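Local coordinates for protein lipolytic enzyme, G-D-S-L family (Bacteroides thetaiotaomicron, PDB 7BR2) that metabolises the drug diltiazem as a gut microbial serine esterase of the SGNH (GDSL) hydrolase family, probably by hydrolysing its ester group, at residues K154-E157 and T158-R161; S37-W40 and L41-T45. All coordinates share one frame; numbering follows the deposited sequence.

Interaction 1. Residues K154-E157 and T158-R161; sequences KKNE and TIKR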
loop_
_atom_site.group_PDB
_atom_site.type_symbol
_atom_site.label_atom_id
_atom_site.label_comp_id
_atom_site.label_asym_id
_atom_site.label_seq_id
_atom_site.Cartn_x
_atom_site.Cartn_y
_atom_site.Cartn_z
ATOM N N LYS A 154 11.248 3.689 -24.589
ATOM C CA LYS A 154 11.350 2.239 -24.456
ATOM C C LYS A 154 12.003 1.780 -23.148
ATOM O O LYS A 154 12.386 0.610 -23.018
ATOM C CB LYS A 154 12.046 1.624 -25.673
ATOM C CG LYS A 154 11.228 1.822 -26.949
ATOM C CD LYS A 154 9.931 1.039 -26.764
ATOM C CE LYS A 154 8.990 1.079 -27.949
ATOM N NZ LYS A 154 7.734 0.340 -27.633
ATOM N N LYS A 155 12.082 2.671 -22.158
ATOM C CA LYS A 155 12.650 2.313 -20.864
ATOM C C LYS A 155 11.799 1.249 -20.163
ATOM O O LYS A 155 12.332 0.287 -19.573
ATOM C CB LYS A 155 12.804 3.592 -20.030
ATOM C CG LYS A 155 12.854 3.425 -18.528
ATOM C CD LYS A 155 13.124 4.758 -17.841
ATOM C CE LYS A 155 13.096 4.634 -16.318
ATOM N NZ LYS A 155 14.191 3.788 -15.783
ATOM N N ASN A 156 10.476 1.362 -20.270
ATOM C CA ASN A 156 9.637 0.359 -19.634
ATOM C C ASN A 156 9.781 -1.017 -20.270
ATOM O O ASN A 156 9.426 -2.012 -19.632
ATOM C CB ASN A 156 8.169 0.761 -19.652
ATOM C CG ASN A 156 7.372 0.003 -18.627
ATOM O OD1 ASN A 156 7.725 0.001 -17.453
ATOM N ND2 ASN A 156 6.331 -0.696 -19.066
ATOM N N GLU A 157 10.315 -1.113 -21.491
ATOM C CA GLU A 157 10.530 -2.432 -22.084
ATOM C C GLU A 157 11.691 -3.160 -21.413
ATOM O O GLU A 157 11.622 -4.373 -21.179
ATOM C CB GLU A 157 10.759 -2.303 -23.591
ATOM C CG GLU A 157 9.667 -1.499 -24.314
ATOM C CD GLU A 157 8.242 -1.958 -23.990
ATOM O OE1 GLU A 157 7.991 -3.180 -23.972
ATOM O OE2 GLU A 157 7.372 -1.087 -23.749
ATOM N N THR A 158 12.769 -2.436 -21.092
ATOM C CA THR A 158 13.831 -3.028 -20.284
ATOM C C THR A 158 13.304 -3.410 -18.900
ATOM O O THR A 158 13.631 -4.486 -18.369
ATOM C CB THR A 158 15.002 -2.052 -20.178
ATOM O OG1 THR A 158 15.514 -1.774 -21.487
ATOM C CG2 THR A 158 16.133 -2.611 -19.308
ATOM N N ILE A 159 12.461 -2.548 -18.315
ATOM C CA ILE A 159 11.841 -2.892 -17.037
ATOM C C ILE A 159 11.056 -4.198 -17.154
ATOM O O ILE A 159 11.213 -5.114 -16.335
ATOM C CB ILE A 159 10.952 -1.736 -16.545
ATOM C CG1 ILE A 159 11.810 -0.535 -16.146
ATOM C CG2 ILE A 159 10.104 -2.171 -15.380
ATOM C CD1 ILE A 159 11.002 0.683 -15.784
ATOM N N LYS A 160 10.228 -4.316 -18.194
ATOM C CA LYS A 160 9.431 -5.523 -18.387
ATOM C C LYS A 160 10.306 -6.752 -18.596
ATOM O O LYS A 160 9.939 -7.853 -18.171
ATOM C CB LYS A 160 8.464 -5.342 -19.563
ATOM C CG LYS A 160 7.213 -4.545 -19.211
ATOM C CD LYS A 160 6.535 -3.958 -20.432
ATOM C CE LYS A 160 5.943 -5.041 -21.321
ATOM N NZ LYS A 160 5.072 -4.454 -22.392
ATOM N N ARG A 161 11.452 -6.598 -19.263
ATOM C CA ARG A 161 12.383 -7.722 -19.392
ATOM C C ARG A 161 12.883 -8.181 -18.027
ATOM O O ARG A 161 12.966 -9.388 -17.752
ATOM C CB ARG A 161 13.566 -7.335 -20.276
ATOM C CG ARG A 161 13.277 -7.334 -21.753
ATOM C CD ARG A 161 14.553 -7.056 -22.531
ATOM N NE ARG A 161 15.389 -8.248 -22.661
ATOM C CZ ARG A 161 16.651 -8.224 -23.079
ATOM N NH1 ARG A 161 17.219 -7.062 -23.395
ATOM N NH2 ARG A 161 17.343 -9.354 -23.188
#
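The opening turns of helix 155-173, with K154 at the N-cap, bring N156 against both I159 and K160. The backbone evidence is three i to i+4 hydrogen bonds: I159 N to K155 O, K160 N to N156 O and R161 N to E157 O, of which K160 N to N156 O measures 2.8 Å. On the side-chain level, chi1 of N156 (-161°) sets CG beside its own carbonyl carbon and carries the amide forward along the helix. OD1 then lies 3.7 Å from I159 CD1, while ND2 sits 3.5 Å from K160 CD. Polar partners elsewhere fix which way this amide is turned, since OD1 accepts from Y140 N and ND2 bonds N181 OD1. Replacing N156 by alanine removes the amide, which is likely to leave Y140 N and N181 OD1 without these mates and to strip I159 CD1 and K160 CD of its packing. E157 and K160 run side by side in the same direction, each bent part-way along its chain, and form a rather long salt bridge of 3.6 Å from OE1 to NZ. This is the N-terminal start of the connecting helix in a beta-alpha-beta unit, strand 131-136, helix 155-173 and strand 176-179, within the parallel-sheet hydrolase fold.

Interaction 2. Residues S37-W40 and L41-T45; sequences SFIW and LYYMT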
loop_
_atom_site.group_PDB
_atom_site.type_symbol
_atom_site.label_atom_id
_atom_site.label_comp_id
_atom_site.label_asym_id
_atom_site.label_seq_id
_atom_site.Cartn_x
_atom_site.Cartn_y
_atom_site.Cartn_z
ATOM N N SER A 37 2.052 0.789 3.314
ATOM C CA SER A 37 1.229 1.314 4.402
ATOM C C SER A 37 -0.262 1.131 4.104
ATOM O O SER A 37 -1.050 0.816 5.002
ATOM C CB SER A 37 1.570 2.785 4.644
ATOM O OG SER A 37 0.924 3.289 5.800
ATOM N N PHE A 38 -0.663 1.308 2.845
ATOM C CA PHE A 38 -2.063 1.115 2.468
ATOM C C PHE A 38 -2.460 -0.358 2.580
ATOM O O PHE A 38 -3.578 -0.685 3.004
ATOM C CB PHE A 38 -2.269 1.642 1.043
ATOM C CG PHE A 38 -2.071 3.144 0.903
ATOM C CD1 PHE A 38 -2.164 3.984 2.008
ATOM C CD2 PHE A 38 -1.802 3.709 -0.342
ATOM C CE1 PHE A 38 -1.993 5.353 1.876
ATOM C CE2 PHE A 38 -1.616 5.083 -0.480
ATOM C CZ PHE A 38 -1.723 5.907 0.627
ATOM N N ILE A 39 -1.538 -1.261 2.238
ATOM C CA ILE A 39 -1.793 -2.696 2.390
ATOM C C ILE A 39 -1.961 -3.066 3.864
ATOM O O ILE A 39 -2.888 -3.805 4.248
ATOM C CB ILE A 39 -0.666 -3.511 1.734
ATOM C CG1 ILE A 39 -0.668 -3.346 0.211
ATOM C CG2 ILE A 39 -0.804 -4.977 2.092
ATOM C CD1 ILE A 39 0.616 -3.901 -0.475
ATOM N N TRP A 40 -1.051 -2.577 4.716
ATOM C CA TRP A 40 -1.201 -2.818 6.147
ATOM C C TRP A 40 -2.520 -2.241 6.649
ATOM O O TRP A 40 -3.203 -2.874 7.458
ATOM C CB TRP A 40 -0.012 -2.234 6.917
ATOM C CG TRP A 40 0.195 -2.826 8.297
ATOM C CD1 TRP A 40 -0.589 -3.756 8.927
ATOM C CD2 TRP A 40 1.259 -2.518 9.215
ATOM N NE1 TRP A 40 -0.083 -4.037 10.171
ATOM C CE2 TRP A 40 1.051 -3.294 10.374
ATOM C CE3 TRP A 40 2.367 -1.655 9.167
ATOM C CZ2 TRP A 40 1.913 -3.237 11.479
ATOM C CZ3 TRP A 40 3.222 -1.598 10.264
ATOM C CH2 TRP A 40 2.987 -2.383 11.405
ATOM N N LEU A 41 -2.902 -1.052 6.164
ATOM C CA LEU A 41 -4.181 -0.460 6.551
ATOM C C LEU A 41 -5.347 -1.393 6.222
ATOM O O LEU A 41 -6.303 -1.527 7.003
ATOM C CB LEU A 41 -4.354 0.886 5.841
ATOM C CG LEU A 41 -5.623 1.685 6.147
ATOM C CD1 LEU A 41 -5.705 1.954 7.630
ATOM C CD2 LEU A 41 -5.620 3.012 5.358
ATOM N N TYR A 42 -5.291 -2.036 5.059
ATOM C CA TYR A 42 -6.308 -3.029 4.743
ATOM C C TYR A 42 -6.339 -4.132 5.796
ATOM O O TYR A 42 -7.403 -4.484 6.314
ATOM C CB TYR A 42 -6.066 -3.631 3.364
ATOM C CG TYR A 42 -7.119 -4.639 2.980
ATOM C CD1 TYR A 42 -8.292 -4.236 2.359
ATOM C CD2 TYR A 42 -6.940 -5.998 3.234
ATOM C CE1 TYR A 42 -9.263 -5.159 2.000
ATOM C CE2 TYR A 42 -7.902 -6.925 2.876
ATOM C CZ TYR A 42 -9.060 -6.499 2.260
ATOM O OH TYR A 42 -10.024 -7.404 1.901
ATOM N N TYR A 43 -5.175 -4.700 6.122
ATOM C CA TYR A 43 -5.192 -5.792 7.101
ATOM C C TYR A 43 -5.623 -5.308 8.485
ATOM O O TYR A 43 -6.259 -6.060 9.227
ATOM C CB TYR A 43 -3.815 -6.447 7.205
ATOM C CG TYR A 43 -3.530 -7.450 6.121
ATOM C CD1 TYR A 43 -3.109 -7.050 4.862
ATOM C CD2 TYR A 43 -3.707 -8.808 6.353
ATOM C CE1 TYR A 43 -2.857 -7.982 3.867
ATOM C CE2 TYR A 43 -3.467 -9.741 5.373
ATOM C CZ TYR A 43 -3.041 -9.328 4.129
ATOM O OH TYR A 43 -2.788 -10.275 3.157
ATOM N N MET A 44 -5.368 -4.035 8.815
ATOM C CA MET A 44 -5.714 -3.534 10.138
ATOM C C MET A 44 -7.215 -3.344 10.273
ATOM O O MET A 44 -7.763 -3.507 11.368
ATOM C CB MET A 44 -5.037 -2.185 10.424
ATOM C CG MET A 44 -3.500 -2.139 10.439
ATOM S SD MET A 44 -2.917 -0.433 10.242
ATOM C CE MET A 44 -1.211 -0.574 10.821
ATOM N N THR A 45 -7.892 -2.980 9.185
ATOM C CA THR A 45 -9.322 -2.720 9.291
ATOM C C THR A 45 -10.186 -3.918 8.916
ATOM O O THR A 45 -11.265 -4.088 9.487
ATOM C CB THR A 45 -9.692 -1.505 8.448
ATOM O OG1 THR A 45 -9.217 -1.707 7.111
ATOM C CG2 THR A 45 -9.032 -0.283 9.027
#
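Two first torsions bring W40 and M44 together: W40 CG stands anti to the backbone N (chi1 -159°), beside the carbonyl carbon, and M44 CG stands anti to its carbonyl carbon (chi1 -62°), beside the backbone N. From there the methionine chain runs extended, and its methyl reaches the indole one turn earlier. CE lies 3.5 Å from the centroid of the five-membered ring of W40 and only 6° off the ring normal, a CH-pi contact squarely over one face. SD is also above that face, 4.4 Å from the same centroid, which makes this a Met-aromatic contact. The fit is close at the root of the chain too, with M44 CG 3.1 Å from W40 O.

I39 and Y43 form a second i to i+4 pair, lying side by side and pointing the same way, with I39 CG2 4.0 Å from Y43 CE1. The ring of Y43 presents its edge to I39 O, which lies near the ring plane at 3.3 Å from CD1.

Backbone hydrogen bonds from L41, Y42, Y43 and M44 to S37, F38, I39 and W40 confirm regular alpha-helix, the M44 N to W40 O bond being 2.8 Å. Further on, L41 O is gripped twice, by T45 OG1 at 2.9 Å and by T45 N at 3.1 Å, from opposite faces of its carbonyl plane.

All the touching residues are buried, and two of the ring polar atoms have partners outside the segments: W40 NE1 bonds Y435 OH, and Y43 OH bonds Q224 OE1 and F16 N. Helix 35-46 thus packs its W40 and M44 against helices 344-377 and 417-437 and its F38, I39 and Y42 against helix 210-223, on the path from strand 21-26 to strand 53-58.

Following the chain from the N terminus, strand 21-26 leads through helix 28-32 to helix 35-46, which holds interaction 2, and then to strand 53-58. Interaction 1 comes later, on helix 155-173 between strands 131-136 and 176-179. The two are in series, neither nested nor crossed, and each joins consecutive turns of one helix, so neither closes a long loop. The centres of interactions 1 and 2 are about 30 Å apart and the nearest atoms of interactions 1 and 2 about 18 Å, so they do not touch. What relates them is the five-stranded parallel sheet: the helix of interaction 2 leads into one outermost strand, 53-58, and that of interaction 1 into the other, 176-179.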